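Local coordinates for protein VP5 (Halorubrum pleomorphic virus 6, PDB 6QGL) that is a viral envelope protein that probably mediates fusion of the viral envelope with the membrane of its haloarchaeal host, at residues A11-S15 with I311-G315; V54-K58 with V221-Y226; I363-G369 with T420-V424; P378-I384 with S395-W401; T388-V394 with A413-T419. All blocks are in the same frame, centred on the assembly; numbering follows the deposited sequence.

Interaction 1: A11-S15 with I311-G315; sequences AAAIS and IQDTG
Here a type I beta turn, A11 to I14, packs against the loop of the beta hairpin made by strands 305-311 and 317-324. A12 (-49/-34) and A13 (-75/-32) occupy the turn corners, and I14 N bonds A11 O at 2.8 Å. A11-S15 lies in a region predicted to be a transmembrane helix, yet has no helical bonding in this model. Along I311-G315, I311 comes first, extended (-81/122), its CB directed toward the turn; in the m,m rotamer its CD1 meets CG2 of I14 (m,t) at 3.6 Å. Q312, D313 and T314 then take helical angles. T314 lies closest to A13 in register, with CA atoms 6.0 Å apart. With chi1 near -52° (m), T314 OG1 donates a hydrogen bond to A13 O at 2.7 Å, although the modelled position of A13 O is less certain. Y379 touches A12, A13 and T314. G315 closes the loop, its N reaching I311 O at 2.8 Å, at angles (93/-5) where a CB would strike T314 O.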
# COMPACT_ATOMS: atom_id res chain seq x y z
N ALA A 11 4.32 7.05 -7.10
CA ALA A 11 5.63 7.65 -7.39
C ALA A 11 5.42 8.63 -8.53
O ALA A 11 4.72 8.30 -9.49
CB ALA A 11 6.62 6.57 -7.79
N ALA A 12 5.96 9.86 -8.44
CA ALA A 12 5.76 10.88 -9.48
C ALA A 12 6.04 10.32 -10.89
O ALA A 12 5.36 10.67 -11.86
CB ALA A 12 6.64 12.09 -9.19
N ALA A 13 7.02 9.39 -10.97
CA ALA A 13 7.42 8.72 -12.20
C ALA A 13 6.44 7.68 -12.67
O ALA A 13 6.38 7.42 -13.85
CB ALA A 13 8.79 8.09 -12.02
N ILE A 14 5.73 7.00 -11.78
CA ILE A 14 4.78 5.98 -12.21
C ILE A 14 3.47 6.21 -11.47
O ILE A 14 3.49 6.31 -10.23
CB ILE A 14 5.30 4.51 -12.05
CG1 ILE A 14 6.73 4.35 -12.59
CG2 ILE A 14 4.36 3.50 -12.71
CD1 ILE A 14 7.42 3.20 -12.02
N SER A 15 2.33 6.31 -12.19
CA SER A 15 1.00 6.52 -11.59
C SER A 15 0.68 5.45 -10.54
O SER A 15 -0.14 5.67 -9.65
CB SER A 15 -0.06 6.56 -12.69
OG SER A 15 0.17 7.64 -13.57
N ILE A 311 6.03 3.26 -19.14
CA ILE A 311 4.86 4.07 -18.78
C ILE A 311 4.64 5.12 -19.87
O ILE A 311 5.54 5.91 -20.16
CB ILE A 311 5.05 4.69 -17.36
CG1 ILE A 311 5.59 3.66 -16.31
CG2 ILE A 311 3.76 5.39 -16.86
CD1 ILE A 311 4.81 2.26 -16.11
N GLN A 312 3.44 5.12 -20.47
CA GLN A 312 3.09 6.02 -21.57
C GLN A 312 3.22 7.51 -21.26
O GLN A 312 3.89 8.22 -22.00
CB GLN A 312 1.68 5.70 -22.10
CG GLN A 312 1.56 4.32 -22.74
CD GLN A 312 0.18 4.07 -23.31
OE1 GLN A 312 -0.70 4.94 -23.32
NE2 GLN A 312 -0.05 2.86 -23.79
N ASP A 313 2.59 7.98 -20.17
CA ASP A 313 2.61 9.39 -19.77
C ASP A 313 3.99 9.90 -19.34
O ASP A 313 4.39 10.99 -19.76
CB ASP A 313 1.58 9.66 -18.66
CG ASP A 313 0.14 9.58 -19.10
OD1 ASP A 313 -0.12 9.63 -20.33
OD2 ASP A 313 -0.74 9.48 -18.22
N THR A 314 4.70 9.11 -18.51
CA THR A 314 6.02 9.42 -17.95
C THR A 314 7.19 9.22 -18.92
O THR A 314 8.09 10.06 -18.94
CB THR A 314 6.24 8.59 -16.68
OG1 THR A 314 5.13 8.78 -15.79
CG2 THR A 314 7.55 8.91 -15.98
N GLY A 315 7.19 8.11 -19.64
CA GLY A 315 8.28 7.73 -20.53
C GLY A 315 9.29 6.84 -19.82
O GLY A 315 10.23 6.35 -20.45

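Interaction 2: V54-K58 with V221-Y226; sequences VVKRK and VDGTQY
V54 (chi1 t) lays its CG1 over one face of the Y226 ring, a CH-pi contact 3.8 Å from the ring centroid and 22° off the normal, with Y226 CD1 3.6 Å from V54 CG1. The same valine puts CG2 3.9 Å from V221 CG1 and CG1 4.0 Å from T224 CG2. V54-K58 is regular helix (K58 N to V54 O, 2.8 Å). Its partner is a tight beta hairpin, strands 219-221 and 224-226, with a two-residue type I' turn at D222 (52/51) and G223 (75/-9), closed by V221 N to T224 O at 2.9 Å and T224 N to V221 O at 3.1 Å. The axes of 54-58 and 224-226 approach to 9.1 Å and cross at 45°; the register runs V54-V221, V55-T224, K58-Y226, with the last CA pair 6.0 Å apart. Y226 (chi1 p) also reaches L130 and M133 of helix 97-140. R57 points its CB toward the hairpin but carries its guanidinium away, to V32 O and a salt bridge with E129. K58, extended in t wells throughout, packs CG 3.8 Å from Y226 CB and donates NZ to Q225 O at 2.9 Å.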
# COMPACT_ATOMS: atom_id res chain seq x y z
N VAL A 54 0.42 14.98 5.53
CA VAL A 54 -0.87 14.47 5.07
C VAL A 54 -0.66 13.58 3.83
O VAL A 54 -1.15 12.45 3.80
CB VAL A 54 -1.89 15.62 4.83
CG1 VAL A 54 -3.11 15.14 4.04
CG2 VAL A 54 -2.32 16.26 6.15
N VAL A 55 0.10 14.09 2.83
CA VAL A 55 0.43 13.37 1.60
C VAL A 55 1.13 12.05 1.94
O VAL A 55 0.71 11.00 1.44
CB VAL A 55 1.22 14.26 0.59
CG1 VAL A 55 1.80 13.44 -0.55
CG2 VAL A 55 0.34 15.37 0.05
N LYS A 56 2.15 12.09 2.83
CA LYS A 56 2.90 10.92 3.30
C LYS A 56 1.98 9.90 3.99
O LYS A 56 2.05 8.72 3.66
CB LYS A 56 4.06 11.34 4.22
CG LYS A 56 5.05 10.23 4.56
CD LYS A 56 6.11 10.71 5.54
CE LYS A 56 7.12 9.64 5.90
NZ LYS A 56 6.56 8.62 6.82
N ARG A 57 1.11 10.37 4.92
CA ARG A 57 0.16 9.52 5.64
C ARG A 57 -0.83 8.85 4.69
O ARG A 57 -1.05 7.65 4.82
CB ARG A 57 -0.59 10.30 6.74
CG ARG A 57 -1.58 9.46 7.59
CD ARG A 57 -0.92 8.41 8.47
NE ARG A 57 0.01 9.01 9.42
CZ ARG A 57 0.83 8.32 10.21
NH1 ARG A 57 0.85 6.99 10.17
NH2 ARG A 57 1.65 8.95 11.04
N LYS A 58 -1.42 9.62 3.76
CA LYS A 58 -2.37 9.09 2.78
C LYS A 58 -1.70 8.03 1.91
O LYS A 58 -2.25 6.94 1.76
CB LYS A 58 -3.00 10.20 1.93
CG LYS A 58 -4.25 9.72 1.20
CD LYS A 58 -4.66 10.63 0.07
CE LYS A 58 -5.72 9.96 -0.77
NZ LYS A 58 -6.36 10.92 -1.71
N VAL A 221 -6.90 18.72 3.21
CA VAL A 221 -5.72 19.52 3.58
C VAL A 221 -4.90 19.77 2.32
O VAL A 221 -4.36 18.81 1.75
CB VAL A 221 -4.87 18.86 4.71
CG1 VAL A 221 -3.65 19.72 5.06
CG2 VAL A 221 -5.70 18.59 5.96
N ASP A 222 -4.82 21.04 1.89
CA ASP A 222 -4.09 21.48 0.69
C ASP A 222 -4.50 20.66 -0.56
O ASP A 222 -3.66 20.07 -1.24
CB ASP A 222 -2.57 21.48 0.95
CG ASP A 222 -1.71 22.14 -0.11
OD1 ASP A 222 -2.08 23.25 -0.57
OD2 ASP A 222 -0.67 21.56 -0.47
N GLY A 223 -5.81 20.58 -0.79
CA GLY A 223 -6.40 19.86 -1.92
C GLY A 223 -6.42 18.34 -1.83
O GLY A 223 -7.04 17.69 -2.68
N THR A 224 -5.75 17.76 -0.81
CA THR A 224 -5.67 16.32 -0.59
C THR A 224 -6.79 15.87 0.32
O THR A 224 -6.93 16.39 1.43
CB THR A 224 -4.28 15.94 -0.02
OG1 THR A 224 -3.26 16.42 -0.90
CG2 THR A 224 -4.11 14.45 0.20
N GLN A 225 -7.59 14.89 -0.14
CA GLN A 225 -8.68 14.29 0.63
C GLN A 225 -8.17 13.00 1.24
O GLN A 225 -7.69 12.13 0.52
CB GLN A 225 -9.90 14.00 -0.27
CG GLN A 225 -10.61 15.24 -0.81
CD GLN A 225 -11.75 14.94 -1.77
OE1 GLN A 225 -12.42 15.85 -2.25
NE2 GLN A 225 -12.00 13.67 -2.08
N TYR A 226 -8.24 12.88 2.57
CA TYR A 226 -7.81 11.67 3.28
C TYR A 226 -8.76 11.38 4.44
O TYR A 226 -9.72 12.13 4.62
CB TYR A 226 -6.31 11.73 3.67
CG TYR A 226 -5.97 12.44 4.97
CD1 TYR A 226 -6.25 13.79 5.14
CD2 TYR A 226 -5.27 11.79 5.98
CE1 TYR A 226 -5.92 14.46 6.32
CE2 TYR A 226 -4.91 12.45 7.15
CZ TYR A 226 -5.24 13.79 7.32
OH TYR A 226 -4.89 14.44 8.48

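Interaction 3: I363-G369 with T420-V424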
# COMPACT_ATOMS: atom_id res chain seq x y z
N ILE A 363 12.20 20.32 -21.21
CA ILE A 363 13.37 21.14 -20.88
C ILE A 363 13.60 22.26 -21.91
O ILE A 363 13.43 22.03 -23.11
CB ILE A 363 14.63 20.23 -20.67
CG1 ILE A 363 15.83 21.00 -20.07
CG2 ILE A 363 15.03 19.46 -21.95
CD1 ILE A 363 16.87 20.14 -19.39
N ASN A 364 13.96 23.47 -21.43
CA ASN A 364 14.27 24.61 -22.29
C ASN A 364 15.64 24.42 -22.93
O ASN A 364 16.54 23.87 -22.29
CB ASN A 364 14.26 25.92 -21.50
CG ASN A 364 12.88 26.46 -21.18
OD1 ASN A 364 11.84 25.86 -21.49
ND2 ASN A 364 12.85 27.63 -20.55
N SER A 365 15.78 24.85 -24.20
CA SER A 365 17.02 24.72 -24.96
C SER A 365 18.16 25.57 -24.39
O SER A 365 19.25 25.05 -24.19
CB SER A 365 16.79 25.06 -26.43
OG SER A 365 17.93 24.79 -27.23
N GLY A 366 17.89 26.84 -24.12
CA GLY A 366 18.89 27.77 -23.61
C GLY A 366 19.42 27.51 -22.21
O GLY A 366 18.65 27.23 -21.29
N VAL A 367 20.75 27.61 -22.07
CA VAL A 367 21.47 27.54 -20.79
C VAL A 367 22.07 28.95 -20.66
O VAL A 367 23.12 29.24 -21.23
CB VAL A 367 22.50 26.38 -20.68
CG1 VAL A 367 23.24 26.42 -19.35
CG2 VAL A 367 21.81 25.03 -20.84
N ASP A 368 21.31 29.84 -20.01
CA ASP A 368 21.67 31.24 -19.83
C ASP A 368 22.37 31.44 -18.49
O ASP A 368 21.78 31.15 -17.44
CB ASP A 368 20.43 32.15 -19.97
CG ASP A 368 19.61 31.92 -21.24
OD1 ASP A 368 20.18 32.02 -22.35
OD2 ASP A 368 18.39 31.65 -21.11
N GLY A 369 23.63 31.88 -18.54
CA GLY A 369 24.49 32.10 -17.38
C GLY A 369 24.57 30.92 -16.43
O GLY A 369 24.55 31.11 -15.21
N THR A 420 29.12 27.75 -19.50
CA THR A 420 27.86 28.14 -18.86
C THR A 420 26.81 28.56 -19.88
O THR A 420 25.64 28.26 -19.70
CB THR A 420 28.10 29.23 -17.82
OG1 THR A 420 28.84 30.28 -18.43
CG2 THR A 420 28.85 28.71 -16.61
N ILE A 421 27.23 29.25 -20.96
CA ILE A 421 26.32 29.70 -22.02
C ILE A 421 26.38 28.67 -23.15
O ILE A 421 27.37 28.61 -23.88
CB ILE A 421 26.65 31.14 -22.48
CG1 ILE A 421 26.67 32.11 -21.28
CG2 ILE A 421 25.66 31.61 -23.57
CD1 ILE A 421 27.34 33.42 -21.50
N THR A 422 25.33 27.83 -23.25
CA THR A 422 25.20 26.74 -24.22
C THR A 422 23.72 26.39 -24.42
O THR A 422 22.84 27.12 -23.94
CB THR A 422 26.10 25.54 -23.80
OG1 THR A 422 26.16 24.57 -24.85
CG2 THR A 422 25.65 24.89 -22.50
N ASN A 423 23.44 25.28 -25.14
CA ASN A 423 22.09 24.78 -25.40
C ASN A 423 22.00 23.31 -25.01
O ASN A 423 22.98 22.60 -25.14
CB ASN A 423 21.67 24.99 -26.86
CG ASN A 423 21.62 26.44 -27.27
OD1 ASN A 423 20.55 27.05 -27.39
ND2 ASN A 423 22.78 27.03 -27.51
N VAL A 424 20.86 22.89 -24.46
CA VAL A 424 20.62 21.50 -24.05
C VAL A 424 20.52 20.64 -25.31
O VAL A 424 19.75 20.97 -26.22
CB VAL A 424 19.37 21.37 -23.13
CG1 VAL A 424 19.09 19.92 -22.76
CG2 VAL A 424 19.51 22.22 -21.87
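Two good backbone hydrogen bonds hold these segments together: V424 N to S365 O at 2.7 Å (162° at the hydrogen) and V367 N to T422 O at 2.8 Å (145°). A third, T422 N to V367 O, is weak at 3.3 Å, so V367 and T422 form an antiparallel hydrogen-bonded pair with one short and one long bond. S365 OG adds another weak bond to N423 OD1 at 3.5 Å. Carbonyl oxygens also receive CA-H...O contacts, N423 CA to S365 O at 3.1 Å and I421 CA to V367 O at 3.3 Å. Between the bonded positions, G366 faces N423 as a non-hydrogen-bonded pair, CA atoms 4.7 Å apart. This is the pairing of the short strand 366-367 with the start of the long strand 422-431 in an antiparallel sheet; the end-to-end directions of the two segments lie 165° apart. Strand 422-431 is also paired with 382-388, and N423 makes a backbone bond to V389 beyond it. On the face bearing V367 and T422, V367 CB lies 3.9 Å from T422 CG2, and V367 CG2 packs 3.8 Å from V424 CG2. I363 extends this apolar patch, its CD1 4.0 Å from V424 CG1, while I372 touches both I363 and V367, and V386 touches I363 and V424. G369 turns away from the strand with positive phi (52/39), its C 4.2 Å from T420 CB.

Interaction 4: P378-I384 with S395-W401; sequences PYEGTAI and SVPAADW
P378, A398, I384 and W401 form the apolar centre at the open end of the beta hairpin of strands 382-388 and 393-397. P378 CB lies 3.7 Å from A398 CB and 3.8 Å from W401 CD1; W401 (chi1 m, chi2 102°) also takes I384 CD1 (m,t) 3.9 Å from its CE2. I372 and I374 add to the packing on W401. Around this core the strands run antiparallel with strong twist, 137° between axes that approach to 4.3 Å. I384 and V396 are a hydrogen-bonded pair, with I384 N to V396 O at 2.8 Å and V396 N to I384 O at 2.9 Å. A383 and P397 are the neighbouring non-hydrogen-bonded pair, CA atoms only 3.9 Å apart. Past P397 the chain coils into a 3-10 turn, 398-400, tied by D400 N to P397 O at 2.8 Å, while A398 N still donates to T382 O at 3.2 Å. Ahead of strand 382-388, Y379-T382 make a type II turn with G381 at 85/9. T382, chi1 p, donates OG1 to Y379 O at 2.7 Å.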
# COMPACT_ATOMS: atom_id res chain seq x y z
N PRO A 378 10.13 17.96 -11.38
CA PRO A 378 11.06 16.82 -11.33
C PRO A 378 10.56 15.74 -10.37
O PRO A 378 9.98 16.07 -9.33
CB PRO A 378 12.37 17.45 -10.86
CG PRO A 378 11.96 18.65 -10.09
CD PRO A 378 10.71 19.16 -10.75
N TYR A 379 10.75 14.47 -10.74
CA TYR A 379 10.28 13.33 -9.95
C TYR A 379 11.15 13.07 -8.72
O TYR A 379 12.38 13.10 -8.82
CB TYR A 379 10.17 12.06 -10.81
CG TYR A 379 9.45 12.23 -12.14
CD1 TYR A 379 8.26 12.95 -12.22
CD2 TYR A 379 9.90 11.57 -13.28
CE1 TYR A 379 7.57 13.07 -13.43
CE2 TYR A 379 9.22 11.69 -14.49
CZ TYR A 379 8.05 12.43 -14.56
OH TYR A 379 7.38 12.55 -15.75
N GLU A 380 10.50 12.81 -7.57
CA GLU A 380 11.14 12.52 -6.28
C GLU A 380 11.91 11.19 -6.35
O GLU A 380 11.35 10.19 -6.82
CB GLU A 380 10.11 12.50 -5.13
CG GLU A 380 9.43 13.84 -4.85
CD GLU A 380 8.42 13.90 -3.72
OE1 GLU A 380 7.95 12.83 -3.26
OE2 GLU A 380 8.08 15.03 -3.29
N GLY A 381 13.17 11.22 -5.93
CA GLY A 381 14.04 10.05 -5.96
C GLY A 381 14.76 9.83 -7.28
O GLY A 381 15.38 8.78 -7.47
N THR A 382 14.66 10.81 -8.21
CA THR A 382 15.32 10.75 -9.52
C THR A 382 16.14 12.01 -9.75
O THR A 382 15.82 13.07 -9.20
CB THR A 382 14.33 10.55 -10.69
OG1 THR A 382 13.53 11.71 -10.88
CG2 THR A 382 13.48 9.29 -10.56
N ALA A 383 17.17 11.90 -10.59
CA ALA A 383 18.02 13.01 -10.99
C ALA A 383 17.92 13.21 -12.50
O ALA A 383 17.92 12.22 -13.25
CB ALA A 383 19.47 12.73 -10.60
N ILE A 384 17.78 14.47 -12.94
CA ILE A 384 17.71 14.80 -14.36
C ILE A 384 19.14 15.03 -14.84
O ILE A 384 19.82 15.94 -14.36
CB ILE A 384 16.76 16.00 -14.69
CG1 ILE A 384 15.33 15.72 -14.18
CG2 ILE A 384 16.76 16.29 -16.20
CD1 ILE A 384 14.48 16.95 -13.97
N SER A 395 24.29 16.09 -13.45
CA SER A 395 23.23 15.32 -12.81
C SER A 395 22.61 16.19 -11.73
O SER A 395 23.30 16.65 -10.82
CB SER A 395 23.77 14.01 -12.23
OG SER A 395 22.70 13.21 -11.76
N VAL A 396 21.31 16.48 -11.88
CA VAL A 396 20.60 17.35 -10.94
C VAL A 396 19.49 16.57 -10.23
O VAL A 396 18.49 16.23 -10.87
CB VAL A 396 20.04 18.64 -11.60
CG1 VAL A 396 19.61 19.66 -10.55
CG2 VAL A 396 21.06 19.27 -12.56
N PRO A 397 19.62 16.30 -8.90
CA PRO A 397 18.53 15.61 -8.18
C PRO A 397 17.35 16.56 -8.01
O PRO A 397 17.56 17.76 -7.85
CB PRO A 397 19.17 15.25 -6.83
CG PRO A 397 20.20 16.27 -6.62
CD PRO A 397 20.72 16.68 -7.98
N ALA A 398 16.11 16.03 -8.05
CA ALA A 398 14.88 16.84 -7.93
C ALA A 398 14.92 17.90 -6.83
O ALA A 398 14.49 19.03 -7.06
CB ALA A 398 13.67 15.94 -7.76
N ALA A 399 15.48 17.55 -5.65
CA ALA A 399 15.61 18.43 -4.48
C ALA A 399 16.44 19.70 -4.74
O ALA A 399 16.31 20.67 -3.98
CB ALA A 399 16.19 17.65 -3.31
N ASP A 400 17.28 19.69 -5.79
CA ASP A 400 18.14 20.82 -6.15
C ASP A 400 17.48 21.79 -7.16
O ASP A 400 18.00 22.89 -7.37
CB ASP A 400 19.51 20.32 -6.65
CG ASP A 400 20.31 19.51 -5.63
OD1 ASP A 400 19.74 19.10 -4.60
OD2 ASP A 400 21.51 19.26 -5.89
N TRP A 401 16.34 21.39 -7.75
CA TRP A 401 15.58 22.20 -8.71
C TRP A 401 14.72 23.23 -7.97
O TRP A 401 13.86 22.85 -7.17
CB TRP A 401 14.70 21.32 -9.61
CG TRP A 401 15.46 20.51 -10.62
CD1 TRP A 401 15.76 19.18 -10.54
CD2 TRP A 401 15.98 20.96 -11.87
NE1 TRP A 401 16.44 18.78 -11.67
CE2 TRP A 401 16.60 19.86 -12.50
CE3 TRP A 401 15.99 22.21 -12.53
CZ2 TRP A 401 17.23 19.96 -13.75
CZ3 TRP A 401 16.61 22.30 -13.76
CH2 TRP A 401 17.22 21.19 -14.36

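Interaction 5: T388-V394 with A413-T419; sequences TVESETV and ASGDLET
E392 adopts m,t with chi3 near 86°, which aims its carboxylate along the opposing backbone: OE1 accepts from E418 N at 2.8 Å and OE2 from T419 N at 3.2 Å. OE2 also receives a hydrogen bond, 2.8 Å long, from a water that in turn accepts from T388 OG1 (2.7 Å) and T419 OG1 (2.8 Å), both threonines having chi1 in the p well. E390, m,m, brings CG within 3.4 Å of T419 OG1. The backbone behind these side chains is a 3:5 beta hairpin with a type I turn and G1 bulge: S391 N bonds T388 O at 3.1 Å, T388 N bonds E392 O at 2.8 Å, and S391 takes the left-handed angles 59/40. Facing it, 413-417 curls through helical angles at 414-416 until L417 N meets A413 O at 2.9 Å. The nearest CA pair is V394-D416, 6.5 Å. L417 (m,t) swings CD2 to 3.9 Å from T388 CG2 and 3.8 Å from E392 CB. V394, chi1 p, rests CG2 3.6 Å from D416 CB, while D416 OD2 is hydrogen-bonded to Y411 OH.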
# COMPACT_ATOMS: atom_id res chain seq x y z
N THR A 388 24.64 18.99 -22.47
CA THR A 388 24.70 20.21 -23.27
C THR A 388 25.24 19.91 -24.68
O THR A 388 25.73 18.81 -24.93
CB THR A 388 25.49 21.33 -22.56
OG1 THR A 388 26.89 21.05 -22.58
CG2 THR A 388 25.00 21.59 -21.13
N VAL A 389 25.15 20.91 -25.57
CA VAL A 389 25.60 20.87 -26.97
C VAL A 389 27.15 20.75 -27.03
O VAL A 389 27.68 20.23 -28.01
CB VAL A 389 24.98 22.06 -27.77
CG1 VAL A 389 25.67 22.29 -29.11
CG2 VAL A 389 23.49 21.86 -27.98
N GLU A 390 27.85 21.13 -25.94
CA GLU A 390 29.31 21.05 -25.80
C GLU A 390 29.77 19.68 -25.24
O GLU A 390 30.93 19.54 -24.85
CB GLU A 390 29.83 22.20 -24.92
CG GLU A 390 29.73 23.57 -25.56
CD GLU A 390 30.50 23.76 -26.85
OE1 GLU A 390 31.68 23.34 -26.92
OE2 GLU A 390 29.93 24.33 -27.81
N SER A 391 28.86 18.69 -25.23
CA SER A 391 29.05 17.31 -24.75
C SER A 391 29.47 17.23 -23.28
O SER A 391 30.29 16.39 -22.90
CB SER A 391 30.01 16.53 -25.66
OG SER A 391 29.35 16.14 -26.85
N GLU A 392 28.86 18.08 -22.44
CA GLU A 392 29.06 18.11 -20.99
C GLU A 392 27.77 17.66 -20.34
O GLU A 392 26.69 17.98 -20.85
CB GLU A 392 29.40 19.52 -20.50
CG GLU A 392 30.85 19.91 -20.70
CD GLU A 392 31.19 21.18 -19.95
OE1 GLU A 392 31.53 21.08 -18.75
OE2 GLU A 392 31.08 22.27 -20.55
N THR A 393 27.86 16.92 -19.24
CA THR A 393 26.69 16.41 -18.54
C THR A 393 26.69 16.86 -17.08
O THR A 393 27.76 16.95 -16.46
CB THR A 393 26.55 14.89 -18.74
OG1 THR A 393 26.65 14.59 -20.13
CG2 THR A 393 25.22 14.33 -18.22
N VAL A 394 25.50 17.15 -16.55
CA VAL A 394 25.28 17.54 -15.16
C VAL A 394 24.11 16.73 -14.61
O VAL A 394 23.07 16.65 -15.27
CB VAL A 394 25.14 19.08 -14.96
CG1 VAL A 394 24.02 19.68 -15.81
CG2 VAL A 394 24.96 19.45 -13.49
N ALA A 413 23.93 25.67 -12.84
CA ALA A 413 25.03 24.74 -13.09
C ALA A 413 26.35 25.43 -13.44
O ALA A 413 27.19 24.83 -14.11
CB ALA A 413 24.63 23.75 -14.17
N SER A 414 26.55 26.67 -12.94
CA SER A 414 27.77 27.46 -13.18
C SER A 414 29.04 26.83 -12.59
O SER A 414 30.14 27.08 -13.09
CB SER A 414 27.60 28.89 -12.68
OG SER A 414 26.60 29.56 -13.42
N GLY A 415 28.87 26.04 -11.53
CA GLY A 415 29.96 25.35 -10.85
C GLY A 415 30.22 23.96 -11.39
O GLY A 415 31.29 23.39 -11.16
N ASP A 416 29.24 23.41 -12.13
CA ASP A 416 29.27 22.07 -12.72
C ASP A 416 29.73 22.04 -14.18
O ASP A 416 30.41 21.09 -14.58
CB ASP A 416 27.89 21.42 -12.59
CG ASP A 416 27.28 21.48 -11.20
OD1 ASP A 416 27.82 20.84 -10.28
OD2 ASP A 416 26.25 22.18 -11.04
N LEU A 417 29.37 23.06 -14.99
CA LEU A 417 29.71 23.14 -16.41
C LEU A 417 30.93 24.01 -16.69
O LEU A 417 31.14 25.00 -15.98
CB LEU A 417 28.52 23.66 -17.25
CG LEU A 417 27.21 22.86 -17.23
CD1 LEU A 417 26.07 23.70 -17.76
CD2 LEU A 417 27.33 21.57 -18.03
N GLU A 418 31.71 23.66 -17.73
CA GLU A 418 32.87 24.43 -18.18
C GLU A 418 32.38 25.60 -19.03
O GLU A 418 32.93 26.70 -18.93
CB GLU A 418 33.85 23.56 -18.98
CG GLU A 418 34.76 22.70 -18.11
CD GLU A 418 35.93 22.03 -18.81
OE1 GLU A 418 36.22 22.38 -19.98
OE2 GLU A 418 36.56 21.16 -18.18
N THR A 419 31.36 25.36 -19.87
CA THR A 419 30.73 26.39 -20.70
C THR A 419 29.33 26.59 -20.15
O THR A 419 28.50 25.69 -20.21
CB THR A 419 30.80 26.09 -22.21
OG1 THR A 419 29.82 25.11 -22.56
CG2 THR A 419 32.17 25.62 -22.66
O HOH W 1 28.46 22.92 -21.36

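How the interactions relate
Interactions 3, 4 and 5 share one antiparallel sheet. Interactions 4 and 5 sit at the two ends of the 382-388/393-397 hairpin, centres 17 Å apart, and interaction 3 pairs strand 422-431, the neighbour of 382-388, with 366-367. Interactions 3 and 5 are the most tightly joined: centres 9 Å apart, a probable hydrogen bond from V389 N to N423 O at 2.8 Å, and T422 CG2 3.6 Å from T388 CB. Interaction 1 meets interaction 4 through the Y379 ring, with A12 CB 3.5 Å from Y379 CD1 and T314 CG2 3.6 Å from Y379 CE2. Interaction 2, in the helical part, touches none; its nearest atoms to interaction 4 are about 7 Å away.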